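Local coordinates for hypothetical protein ORF-c20_032 (Sulfolobus solfataricus, PDB 2NRQ) that is of unknown function, belonging to an archaeal family that resembles RNA-binding proteins in structure but has a low likelihood of binding RNA, at residues N6-E18 / G117-T129. Numbering follows the deposited sequence.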
loop_
_atom_site.group_PDB
_atom_site.type_symbol
_atom_site.label_atom_id
_atom_site.label_comp_id
_atom_site.label_asym_id
_atom_site.label_seq_id
_atom_site.Cartn_x
_atom_site.Cartn_y
_atom_site.Cartn_z
ATOM N N ASN A 6 12.684 -3.256 7.035
ATOM C CA ASN A 6 13.223 -4.484 6.382
ATOM C C ASN A 6 12.943 -4.479 4.872
ATOM O O ASN A 6 13.798 -4.862 4.074
ATOM C CB ASN A 6 12.584 -5.722 7.015
ATOM C CG ASN A 6 13.479 -6.957 6.939
ATOM O OD1 ASN A 6 14.507 -7.039 7.622
ATOM N ND2 ASN A 6 13.087 -7.927 6.114
ATOM N N GLN A 7 11.744 -4.033 4.496
ATOM C CA GLN A 7 11.317 -3.976 3.094
ATOM C C GLN A 7 9.825 -3.636 2.958
ATOM O O GLN A 7 9.010 -4.007 3.806
ATOM C CB GLN A 7 11.591 -5.321 2.410
ATOM C CG GLN A 7 10.931 -5.494 1.056
ATOM C CD GLN A 7 11.233 -6.849 0.432
ATOM O OE1 GLN A 7 11.292 -7.875 1.126
ATOM N NE2 GLN A 7 11.409 -6.866 -0.886
ATOM N N ALA A 8 9.471 -2.933 1.888
ATOM C CA ALA A 8 8.080 -2.564 1.633
ATOM C C ALA A 8 7.766 -2.640 0.132
ATOM O O ALA A 8 8.600 -2.316 -0.715
ATOM C CB ALA A 8 7.805 -1.166 2.156
ATOM N N ILE A 9 6.553 -3.063 -0.196
ATOM C CA ILE A 9 6.161 -3.180 -1.589
ATOM C C ILE A 9 4.757 -2.687 -1.861
ATOM O O ILE A 9 3.842 -2.922 -1.081
ATOM C CB ILE A 9 6.244 -4.641 -2.059
ATOM C CG1 ILE A 9 7.708 -5.062 -2.165
ATOM C CG2 ILE A 9 5.546 -4.807 -3.398
ATOM C CD1 ILE A 9 7.895 -6.502 -2.564
ATOM N N ILE A 10 4.601 -1.986 -2.977
ATOM C CA ILE A 10 3.294 -1.510 -3.399
ATOM C C ILE A 10 2.965 -2.342 -4.636
ATOM O O ILE A 10 3.823 -2.545 -5.486
ATOM C CB ILE A 10 3.324 -0.028 -3.786
ATOM C CG1 ILE A 10 3.594 0.816 -2.546
ATOM C CG2 ILE A 10 2.007 0.365 -4.454
ATOM C CD1 ILE A 10 3.560 2.291 -2.808
ATOM N N SER A 11 1.738 -2.842 -4.726
ATOM C CA SER A 11 1.340 -3.654 -5.863
ATOM C C SER A 11 -0.099 -3.398 -6.242
ATOM O O SER A 11 -0.995 -3.466 -5.402
ATOM C CB SER A 11 1.525 -5.142 -5.543
ATOM O OG SER A 11 1.107 -5.978 -6.628
ATOM N N VAL A 12 -0.325 -3.109 -7.516
ATOM C CA VAL A 12 -1.676 -2.865 -8.000
ATOM C C VAL A 12 -1.861 -3.460 -9.380
ATOM O O VAL A 12 -0.943 -3.442 -10.189
ATOM C CB VAL A 12 -2.006 -1.360 -8.121
ATOM C CG1 VAL A 12 -3.277 -1.055 -7.352
ATOM C CG2 VAL A 12 -0.851 -0.511 -7.655
ATOM N N PHE A 13 -3.052 -3.992 -9.634
ATOM C CA PHE A 13 -3.396 -4.544 -10.928
ATOM C C PHE A 13 -4.303 -3.492 -11.537
ATOM O O PHE A 13 -5.322 -3.157 -10.962
ATOM C CB PHE A 13 -4.186 -5.845 -10.786
ATOM C CG PHE A 13 -3.441 -6.945 -10.095
ATOM C CD1 PHE A 13 -2.231 -7.417 -10.604
ATOM C CD2 PHE A 13 -3.951 -7.524 -8.926
ATOM C CE1 PHE A 13 -1.534 -8.446 -9.960
ATOM C CE2 PHE A 13 -3.259 -8.561 -8.270
ATOM C CZ PHE A 13 -2.047 -9.019 -8.793
ATOM N N ILE A 14 -3.944 -2.959 -12.695
ATOM C CA ILE A 14 -4.784 -1.961 -13.332
ATOM C C ILE A 14 -5.430 -2.546 -14.568
ATOM O O ILE A 14 -4.768 -3.193 -15.372
ATOM C CB ILE A 14 -3.985 -0.723 -13.702
ATOM C CG1 ILE A 14 -3.368 -0.140 -12.430
ATOM C CG2 ILE A 14 -4.902 0.289 -14.392
ATOM C CD1 ILE A 14 -2.330 0.929 -12.664
ATOM N N HIS A 15 -6.731 -2.303 -14.706
ATOM C CA HIS A 15 -7.531 -2.822 -15.811
ATOM C C HIS A 15 -7.720 -1.853 -16.970
ATOM O O HIS A 15 -7.430 -0.661 -16.856
ATOM C CB HIS A 15 -8.892 -3.238 -15.277
ATOM C CG HIS A 15 -8.829 -4.327 -14.257
ATOM N ND1 HIS A 15 -8.804 -5.662 -14.593
ATOM C CD2 HIS A 15 -8.759 -4.279 -12.907
ATOM C CE1 HIS A 15 -8.723 -6.390 -13.495
ATOM N NE2 HIS A 15 -8.692 -5.575 -12.458
ATOM N N GLU A 16 -8.221 -2.373 -18.086
ATOM C CA GLU A 16 -8.449 -1.552 -19.270
ATOM C C GLU A 16 -9.349 -0.347 -18.979
ATOM O O GLU A 16 -9.042 0.787 -19.359
ATOM C CB GLU A 16 -9.056 -2.410 -20.383
ATOM C CG GLU A 16 -8.036 -3.288 -21.105
ATOM C CD GLU A 16 -8.693 -4.382 -21.921
ATOM O OE1 GLU A 16 -7.968 -5.111 -22.639
ATOM O OE2 GLU A 16 -9.938 -4.511 -21.831
ATOM N N THR A 17 -10.456 -0.607 -18.299
ATOM C CA THR A 17 -11.409 0.428 -17.930
ATOM C C THR A 17 -10.832 1.489 -16.995
ATOM O O THR A 17 -11.323 2.612 -16.947
ATOM C CB THR A 17 -12.624 -0.208 -17.251
ATOM O OG1 THR A 17 -13.369 -0.933 -18.232
ATOM C CG2 THR A 17 -13.505 0.851 -16.593
ATOM N N GLU A 18 -9.789 1.140 -16.253
ATOM C CA GLU A 18 -9.194 2.081 -15.314
ATOM C C GLU A 18 -8.274 3.110 -15.975
ATOM O O GLU A 18 -7.718 2.868 -17.049
ATOM C CB GLU A 18 -8.451 1.305 -14.224
ATOM C CG GLU A 18 -9.372 0.354 -13.454
ATOM C CD GLU A 18 -8.666 -0.405 -12.348
ATOM O OE1 GLU A 18 -7.846 -1.291 -12.649
ATOM O OE2 GLU A 18 -8.932 -0.112 -11.169
ATOM N N GLY A 117 -9.944 -7.897 -0.530
ATOM C CA GLY A 117 -9.663 -8.450 -1.835
ATOM C C GLY A 117 -8.313 -8.051 -2.395
ATOM O O GLY A 117 -7.493 -7.435 -1.704
ATOM N N ASP A 118 -8.087 -8.405 -3.657
ATOM C CA ASP A 118 -6.831 -8.096 -4.315
ATOM C C ASP A 118 -6.928 -6.958 -5.321
ATOM O O ASP A 118 -5.904 -6.471 -5.809
ATOM C CB ASP A 118 -6.285 -9.352 -4.968
ATOM C CG ASP A 118 -5.935 -10.407 -3.955
ATOM O OD1 ASP A 118 -5.078 -10.127 -3.093
ATOM O OD2 ASP A 118 -6.515 -11.511 -4.014
ATOM N N ASP A 119 -8.153 -6.535 -5.623
ATOM C CA ASP A 119 -8.369 -5.427 -6.546
ATOM C C ASP A 119 -8.288 -4.150 -5.708
ATOM O O ASP A 119 -9.272 -3.417 -5.534
ATOM C CB ASP A 119 -9.739 -5.549 -7.209
ATOM C CG ASP A 119 -10.023 -4.421 -8.178
ATOM O OD1 ASP A 119 -9.204 -4.191 -9.087
ATOM O OD2 ASP A 119 -11.073 -3.767 -8.033
ATOM N N VAL A 120 -7.084 -3.906 -5.194
ATOM C CA VAL A 120 -6.789 -2.764 -4.336
ATOM C C VAL A 120 -5.345 -2.324 -4.538
ATOM O O VAL A 120 -4.609 -2.942 -5.285
ATOM C CB VAL A 120 -6.924 -3.176 -2.858
ATOM C CG1 VAL A 120 -8.347 -3.592 -2.553
ATOM C CG2 VAL A 120 -5.957 -4.338 -2.570
ATOM N N ILE A 121 -4.949 -1.249 -3.870
ATOM C CA ILE A 121 -3.560 -0.797 -3.919
ATOM C C ILE A 121 -2.973 -1.521 -2.718
ATOM O O ILE A 121 -3.218 -1.141 -1.578
ATOM C CB ILE A 121 -3.416 0.715 -3.686
ATOM C CG1 ILE A 121 -4.000 1.485 -4.873
ATOM C CG2 ILE A 121 -1.945 1.062 -3.490
ATOM C CD1 ILE A 121 -4.056 2.984 -4.658
ATOM N N LYS A 122 -2.206 -2.568 -2.973
ATOM C CA LYS A 122 -1.654 -3.375 -1.900
ATOM C C LYS A 122 -0.291 -2.928 -1.368
ATOM O O LYS A 122 0.665 -2.756 -2.126
ATOM C CB LYS A 122 -1.581 -4.825 -2.375
ATOM C CG LYS A 122 -1.477 -5.838 -1.271
ATOM C CD LYS A 122 -1.424 -7.234 -1.839
ATOM C CE LYS A 122 -2.709 -7.582 -2.560
ATOM N NZ LYS A 122 -2.592 -8.862 -3.313
ATOM N N CYS A 123 -0.208 -2.741 -0.055
ATOM C CA CYS A 123 1.042 -2.341 0.571
ATOM C C CYS A 123 1.492 -3.432 1.522
ATOM O O CYS A 123 0.872 -3.663 2.547
ATOM C CB CYS A 123 0.854 -1.042 1.329
ATOM S SG CYS A 123 0.365 0.327 0.281
ATOM N N ILE A 124 2.582 -4.101 1.174
ATOM C CA ILE A 124 3.112 -5.193 1.980
ATOM C C ILE A 124 4.386 -4.801 2.698
ATOM O O ILE A 124 5.391 -4.524 2.057
ATOM C CB ILE A 124 3.418 -6.421 1.101
ATOM C CG1 ILE A 124 2.142 -6.855 0.369
ATOM C CG2 ILE A 124 3.984 -7.562 1.953
ATOM C CD1 ILE A 124 2.376 -7.846 -0.729
ATOM N N ILE A 125 4.335 -4.798 4.029
ATOM C CA ILE A 125 5.489 -4.464 4.853
ATOM C C ILE A 125 6.092 -5.724 5.474
ATOM O O ILE A 125 5.372 -6.615 5.918
ATOM C CB ILE A 125 5.110 -3.494 5.990
ATOM C CG1 ILE A 125 4.685 -2.141 5.417
ATOM C CG2 ILE A 125 6.290 -3.297 6.919
ATOM C CD1 ILE A 125 3.349 -2.165 4.759
ATOM N N SER A 126 7.418 -5.796 5.499
ATOM C CA SER A 126 8.095 -6.948 6.072
ATOM C C SER A 126 8.844 -6.524 7.330
ATOM O O SER A 126 9.651 -5.598 7.309
ATOM C CB SER A 126 9.067 -7.533 5.060
ATOM O OG SER A 126 8.486 -7.511 3.772
ATOM N N PHE A 127 8.555 -7.202 8.432
ATOM C CA PHE A 127 9.194 -6.908 9.705
ATOM C C PHE A 127 10.106 -8.069 10.041
ATOM O O PHE A 127 9.976 -9.154 9.479
ATOM C CB PHE A 127 8.136 -6.773 10.806
ATOM C CG PHE A 127 7.219 -5.595 10.632
ATOM C CD1 PHE A 127 7.604 -4.329 11.055
ATOM C CD2 PHE A 127 5.976 -5.749 10.032
ATOM C CE1 PHE A 127 6.762 -3.228 10.882
ATOM C CE2 PHE A 127 5.125 -4.652 9.853
ATOM C CZ PHE A 127 5.520 -3.390 10.281
ATOM N N ASN A 128 11.046 -7.840 10.944
ATOM C CA ASN A 128 11.923 -8.917 11.366
ATOM C C ASN A 128 11.867 -8.896 12.883
ATOM O O ASN A 128 12.891 -9.001 13.560
ATOM C CB ASN A 128 13.354 -8.698 10.873
ATOM C CG ASN A 128 14.143 -9.991 10.823
ATOM O OD1 ASN A 128 13.661 -10.995 10.296
ATOM N ND2 ASN A 128 15.353 -9.978 11.368
ATOM N N THR A 129 10.644 -8.768 13.400
ATOM C CA THR A 129 10.410 -8.688 14.836
ATOM C C THR A 129 9.115 -9.331 15.348
ATOM O O THR A 129 8.989 -9.591 16.542
ATOM C CB THR A 129 10.439 -7.215 15.287
ATOM O OG1 THR A 129 9.914 -7.110 16.614
ATOM C CG2 THR A 129 9.615 -6.349 14.331
#
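Ile9 and Ile124 face each other as an antiparallel hydrogen-bonded pair at the middle of an alpha+beta fold, in which strands 7-14 and 121-126 are neighbours in an antiparallel sheet. Their bonds are reciprocal: Ile124 N reaches Ile9 O at 2.8 Å, in the carbonyl plane, and Ile9 N reaches Ile124 O at 2.9 Å. Ser11 and Lys122, two residues on, form the next hydrogen-bonded pair. The side chains of these four residues line the partly exposed face: beta-branched Ile9 and Ile124 favour an extended strand, while serine and lysine tolerate solvent.

Lys122 can be followed outward. Its CB is the side-chain atom that lies against strand 7-14, 3.4 Å from Ser11 O; CG stands anti to the backbone N (chi1 -160°) and CD continues the extended line. The chain, which also touches Arg100 of strand 96-101, then bends at chi3, -64°, carrying CE and NZ toward the start of its own segment. There NZ forms a salt bridge of 2.8 Å with Asp118 OD1, 32° out of the carboxylate plane; Arg100 shares that oxygen, so two cations probably stabilise the charged carboxylate.

The other face is apolar and buried. Ala8, Ile10 and Cys123 pack on Phe68 of helix 62-73, while Val12 and Ile121 meet Ile27 of helix 20-30. Ala8 and Cys123 are small and Ile10 is apolar and beta-branched, which suits a buried strand face under Phe68. CG1 of Val12 lies toward Ile121, its exact rotation being uncertain. Ile10 and Ile121 lie alongside each other and point the same way, touching through their CG2 methyls at 4.1 Å.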